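Local coordinates for putative uronate isomerase (Thermotoga maritima, PDB 4NAR), which is of uncertain function but may act as a lactate racemase, interconverting the enantiomers of lactate, at residues V175-M186 against P198-A206. Sequence-based numbering, arbitrary orientation.
Sequences VVDTFHWAAVLM and PARKIINRA. With SO4 (sulfate ion), chain B.
Phe179 and Ala199 bring their CA atoms within 4.6 Å as the helical segments 175-186 and 198-206 run nearly antiparallel, their axes 8.4 Å apart at 156°. The absence of bulk at Ala199 and Ala183 lets the backbones come this close, their methyls meeting CB to CB at 4.2 Å; Ala199 CB also lies 3.7 Å from Phe179 CD1. Ile202 is the knob, sitting in a hole formed by Val175, Thr178, Phe179 and Ala182. With CG1 anti to the carbonyl carbon (chi1 -69°) and the chain extended beyond, its CD1 reaches Ala182 CB at 3.7 Å. Thr178 offers its methyl to this apolar hole while its OG1 bonds back to Glu174 O. Pro198 suits the first turn, where its missing N-H costs no helical bond, and packs against Ala182 and the selenomethionine Met186. On another side of helix 175-186, His180 NE2 donates to sulfate O1 at 2.8 Å, nearly straight at 163°, and Phe179 CE1 lies over the imidazole's centre. A leucine in its place would probably cost the sulfate, likely from the crystallisation liquor and also bonded by Thr72, Trp283 and Asn348, this donor. The pair is a nearly antiparallel, alanine-rich helical contact with one knob-into-hole, Ile202.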
loop_
_atom_site.group_PDB
_atom_site.type_symbol
_atom_site.label_atom_id
_atom_site.label_comp_id
_atom_site.label_asym_id
_atom_site.label_seq_id
_atom_site.Cartn_x
_atom_site.Cartn_y
_atom_site.Cartn_z
ATOM N N VAL A 175 -9.925 -6.228 -10.514
ATOM C CA VAL A 175 -9.280 -4.969 -10.851
ATOM C C VAL A 175 -7.901 -4.842 -10.178
ATOM O O VAL A 175 -6.962 -4.269 -10.755
ATOM C CB VAL A 175 -10.196 -3.752 -10.525
ATOM C CG1 VAL A 175 -10.516 -3.689 -9.005
ATOM C CG2 VAL A 175 -9.586 -2.444 -11.046
ATOM N N VAL A 176 -7.771 -5.407 -8.980
ATOM C CA VAL A 176 -6.521 -5.327 -8.230
ATOM C C VAL A 176 -5.428 -6.223 -8.859
ATOM O O VAL A 176 -4.251 -5.828 -8.946
ATOM C CB VAL A 176 -6.760 -5.634 -6.728
ATOM C CG1 VAL A 176 -5.426 -5.822 -5.970
ATOM C CG2 VAL A 176 -7.645 -4.515 -6.086
ATOM N N ASP A 177 -5.818 -7.413 -9.313
ATOM C CA ASP A 177 -4.899 -8.289 -10.041
ATOM C C ASP A 177 -4.349 -7.556 -11.265
ATOM O O ASP A 177 -3.132 -7.585 -11.541
ATOM C CB ASP A 177 -5.607 -9.569 -10.502
ATOM C CG ASP A 177 -5.738 -10.618 -9.384
ATOM O OD1 ASP A 177 -5.630 -10.268 -8.176
ATOM O OD2 ASP A 177 -5.959 -11.805 -9.727
ATOM N N THR A 178 -5.264 -6.895 -11.977
ATOM C CA THR A 178 -4.971 -6.192 -13.214
ATOM C C THR A 178 -3.971 -5.068 -13.007
ATOM O O THR A 178 -3.006 -4.956 -13.773
ATOM C CB THR A 178 -6.253 -5.601 -13.840
ATOM O OG1 THR A 178 -7.131 -6.665 -14.224
ATOM C CG2 THR A 178 -5.927 -4.737 -15.067
ATOM N N PHE A 179 -4.176 -4.230 -11.991
ATOM C CA PHE A 179 -3.221 -3.136 -11.824
ATOM C C PHE A 179 -1.864 -3.630 -11.320
ATOM O O PHE A 179 -0.822 -3.120 -11.735
ATOM C CB PHE A 179 -3.786 -1.941 -11.023
ATOM C CG PHE A 179 -3.617 -2.033 -9.521
ATOM C CD1 PHE A 179 -2.368 -1.877 -8.917
ATOM C CD2 PHE A 179 -4.733 -2.183 -8.704
ATOM C CE1 PHE A 179 -2.226 -1.929 -7.535
ATOM C CE2 PHE A 179 -4.600 -2.225 -7.314
ATOM C CZ PHE A 179 -3.343 -2.099 -6.730
ATOM N N HIS A 180 -1.880 -4.626 -10.438
ATOM C CA HIS A 180 -0.628 -5.199 -9.949
ATOM C C HIS A 180 0.198 -5.790 -11.098
ATOM O O HIS A 180 1.416 -5.601 -11.160
ATOM C CB HIS A 180 -0.886 -6.245 -8.863
ATOM C CG HIS A 180 -1.070 -5.662 -7.498
ATOM N ND1 HIS A 180 -0.054 -5.020 -6.816
ATOM C CD2 HIS A 180 -2.152 -5.629 -6.678
ATOM C CE1 HIS A 180 -0.501 -4.612 -5.640
ATOM N NE2 HIS A 180 -1.772 -4.971 -5.533
ATOM N N TRP A 181 -0.469 -6.482 -12.020
ATOM C CA TRP A 181 0.229 -7.080 -13.145
ATOM C C TRP A 181 0.722 -6.026 -14.135
ATOM O O TRP A 181 1.839 -6.126 -14.648
ATOM C CB TRP A 181 -0.665 -8.101 -13.853
ATOM C CG TRP A 181 0.082 -8.928 -14.860
ATOM C CD1 TRP A 181 -0.108 -8.939 -16.219
ATOM C CD2 TRP A 181 1.156 -9.843 -14.598
ATOM N NE1 TRP A 181 0.777 -9.811 -16.814
ATOM C CE2 TRP A 181 1.571 -10.384 -15.836
ATOM C CE3 TRP A 181 1.805 -10.278 -13.430
ATOM C CZ2 TRP A 181 2.603 -11.322 -15.953
ATOM C CZ3 TRP A 181 2.840 -11.215 -13.540
ATOM C CH2 TRP A 181 3.224 -11.725 -14.793
ATOM N N ALA A 182 -0.125 -5.034 -14.419
ATOM C CA ALA A 182 0.254 -3.902 -15.263
ATOM C C ALA A 182 1.518 -3.252 -14.700
ATOM O O ALA A 182 2.466 -2.958 -15.442
ATOM C CB ALA A 182 -0.886 -2.874 -15.330
ATOM N N ALA A 183 1.531 -3.055 -13.383
ATOM C CA ALA A 183 2.648 -2.399 -12.710
ATOM C C ALA A 183 3.929 -3.208 -12.817
ATOM O O ALA A 183 4.999 -2.662 -13.091
ATOM C CB ALA A 183 2.305 -2.137 -11.231
ATOM N N VAL A 184 3.832 -4.508 -12.581
ATOM C CA VAL A 184 5.033 -5.335 -12.556
ATOM C C VAL A 184 5.678 -5.503 -13.950
ATOM O O VAL A 184 6.897 -5.717 -14.061
ATOM C CB VAL A 184 4.801 -6.698 -11.855
ATOM C CG1 VAL A 184 4.225 -7.728 -12.847
ATOM C CG2 VAL A 184 6.119 -7.198 -11.202
ATOM N N LEU A 185 4.875 -5.383 -15.004
ATOM C CA LEU A 185 5.416 -5.407 -16.358
ATOM C C LEU A 185 6.353 -4.215 -16.584
ATOM O O LEU A 185 7.429 -4.369 -17.164
ATOM C CB LEU A 185 4.290 -5.424 -17.391
ATOM C CG LEU A 185 3.468 -6.717 -17.476
ATOM C CD1 LEU A 185 2.423 -6.598 -18.581
ATOM C CD2 LEU A 185 4.371 -7.938 -17.711
HETATM N N MSE A 186 5.954 -3.029 -16.124
HETATM C CA MSE A 186 6.875 -1.897 -16.091
HETATM C C MSE A 186 8.001 -2.172 -15.081
HETATM O O MSE A 186 9.187 -1.984 -15.380
HETATM C CB MSE A 186 6.141 -0.588 -15.755
HETATM C CG MSE A 186 7.074 0.605 -15.562
HETATM SE SE MSE A 186 6.213 2.378 -15.395
HETATM C CE MSE A 186 5.727 2.641 -17.281
ATOM N N PRO A 198 1.074 2.926 -15.321
ATOM C CA PRO A 198 -0.117 2.152 -15.726
ATOM C C PRO A 198 -1.152 1.889 -14.620
ATOM O O PRO A 198 -2.355 2.014 -14.890
ATOM C CB PRO A 198 0.470 0.812 -16.200
ATOM C CG PRO A 198 1.874 1.144 -16.618
ATOM C CD PRO A 198 2.330 2.232 -15.682
ATOM N N ALA A 199 -0.700 1.498 -13.428
ATOM C CA ALA A 199 -1.613 1.187 -12.315
ATOM C C ALA A 199 -2.427 2.415 -11.912
ATOM O O ALA A 199 -3.625 2.324 -11.620
ATOM C CB ALA A 199 -0.839 0.664 -11.107
ATOM N N ARG A 200 -1.759 3.561 -11.893
ATOM C CA ARG A 200 -2.397 4.825 -11.579
ATOM C C ARG A 200 -3.464 5.160 -12.677
ATOM O O ARG A 200 -4.576 5.614 -12.371
ATOM C CB ARG A 200 -1.290 5.880 -11.442
ATOM C CG ARG A 200 -1.429 6.885 -10.312
ATOM C CD ARG A 200 -1.263 6.301 -8.892
ATOM N NE ARG A 200 -2.370 6.791 -8.075
ATOM C CZ ARG A 200 -2.437 6.830 -6.744
ATOM N NH1 ARG A 200 -1.443 6.415 -5.962
ATOM N NH2 ARG A 200 -3.550 7.302 -6.194
ATOM N N LYS A 201 -3.158 4.882 -13.945
ATOM C CA LYS A 201 -4.164 5.025 -15.017
ATOM C C LYS A 201 -5.391 4.129 -14.826
ATOM O O LYS A 201 -6.532 4.582 -14.995
ATOM C CB LYS A 201 -3.557 4.734 -16.389
ATOM C CG LYS A 201 -2.673 5.852 -16.935
ATOM C CD LYS A 201 -1.982 5.405 -18.233
ATOM C CE LYS A 201 -1.310 6.578 -18.936
ATOM N NZ LYS A 201 -0.176 7.077 -18.115
ATOM N N ILE A 202 -5.148 2.856 -14.505
ATOM C CA ILE A 202 -6.219 1.889 -14.252
ATOM C C ILE A 202 -7.080 2.324 -13.056
ATOM O O ILE A 202 -8.321 2.304 -13.107
ATOM C CB ILE A 202 -5.639 0.484 -13.958
ATOM C CG1 ILE A 202 -5.002 -0.106 -15.219
ATOM C CG2 ILE A 202 -6.717 -0.456 -13.442
ATOM C CD1 ILE A 202 -4.256 -1.411 -14.963
ATOM N N ILE A 203 -6.400 2.719 -11.985
ATOM C CA ILE A 203 -7.059 3.140 -10.759
ATOM C C ILE A 203 -7.958 4.345 -11.003
ATOM O O ILE A 203 -9.105 4.374 -10.527
ATOM C CB ILE A 203 -6.014 3.456 -9.647
ATOM C CG1 ILE A 203 -5.468 2.149 -9.058
ATOM C CG2 ILE A 203 -6.618 4.343 -8.544
ATOM C CD1 ILE A 203 -4.320 2.360 -8.086
ATOM N N ASN A 204 -7.437 5.335 -11.734
ATOM C CA ASN A 204 -8.195 6.554 -12.009
ATOM C C ASN A 204 -9.386 6.276 -12.916
ATOM O O ASN A 204 -10.484 6.802 -12.702
ATOM C CB ASN A 204 -7.312 7.624 -12.645
ATOM C CG ASN A 204 -6.256 8.179 -11.681
ATOM O OD1 ASN A 204 -6.252 7.873 -10.468
ATOM N ND2 ASN A 204 -5.357 9.019 -12.222
ATOM N N ARG A 205 -9.169 5.436 -13.924
ATOM C CA ARG A 205 -10.226 5.118 -14.884
ATOM C C ARG A 205 -11.389 4.425 -14.189
ATOM O O ARG A 205 -12.547 4.802 -14.373
ATOM C CB ARG A 205 -9.676 4.269 -16.038
ATOM C CG ARG A 205 -10.727 3.749 -17.021
ATOM C CD ARG A 205 -11.527 4.869 -17.681
ATOM N NE ARG A 205 -12.492 4.359 -18.665
ATOM C CZ ARG A 205 -13.818 4.440 -18.528
ATOM N NH1 ARG A 205 -14.347 5.021 -17.444
ATOM N NH2 ARG A 205 -14.620 3.947 -19.474
ATOM N N ALA A 206 -11.078 3.441 -13.351
ATOM C CA ALA A 206 -12.103 2.710 -12.613
ATOM C C ALA A 206 -12.835 3.590 -11.575
ATOM O O ALA A 206 -14.061 3.486 -11.389
ATOM C CB ALA A 206 -11.479 1.525 -11.951
HETATM S S SO4 B . -2.834 -5.483 -1.851
HETATM O O1 SO4 B . -2.978 -4.584 -3.009
HETATM O O2 SO4 B . -3.803 -5.093 -0.815
HETATM O O3 SO4 B . -3.062 -6.869 -2.284
HETATM O O4 SO4 B . -1.463 -5.369 -1.310
#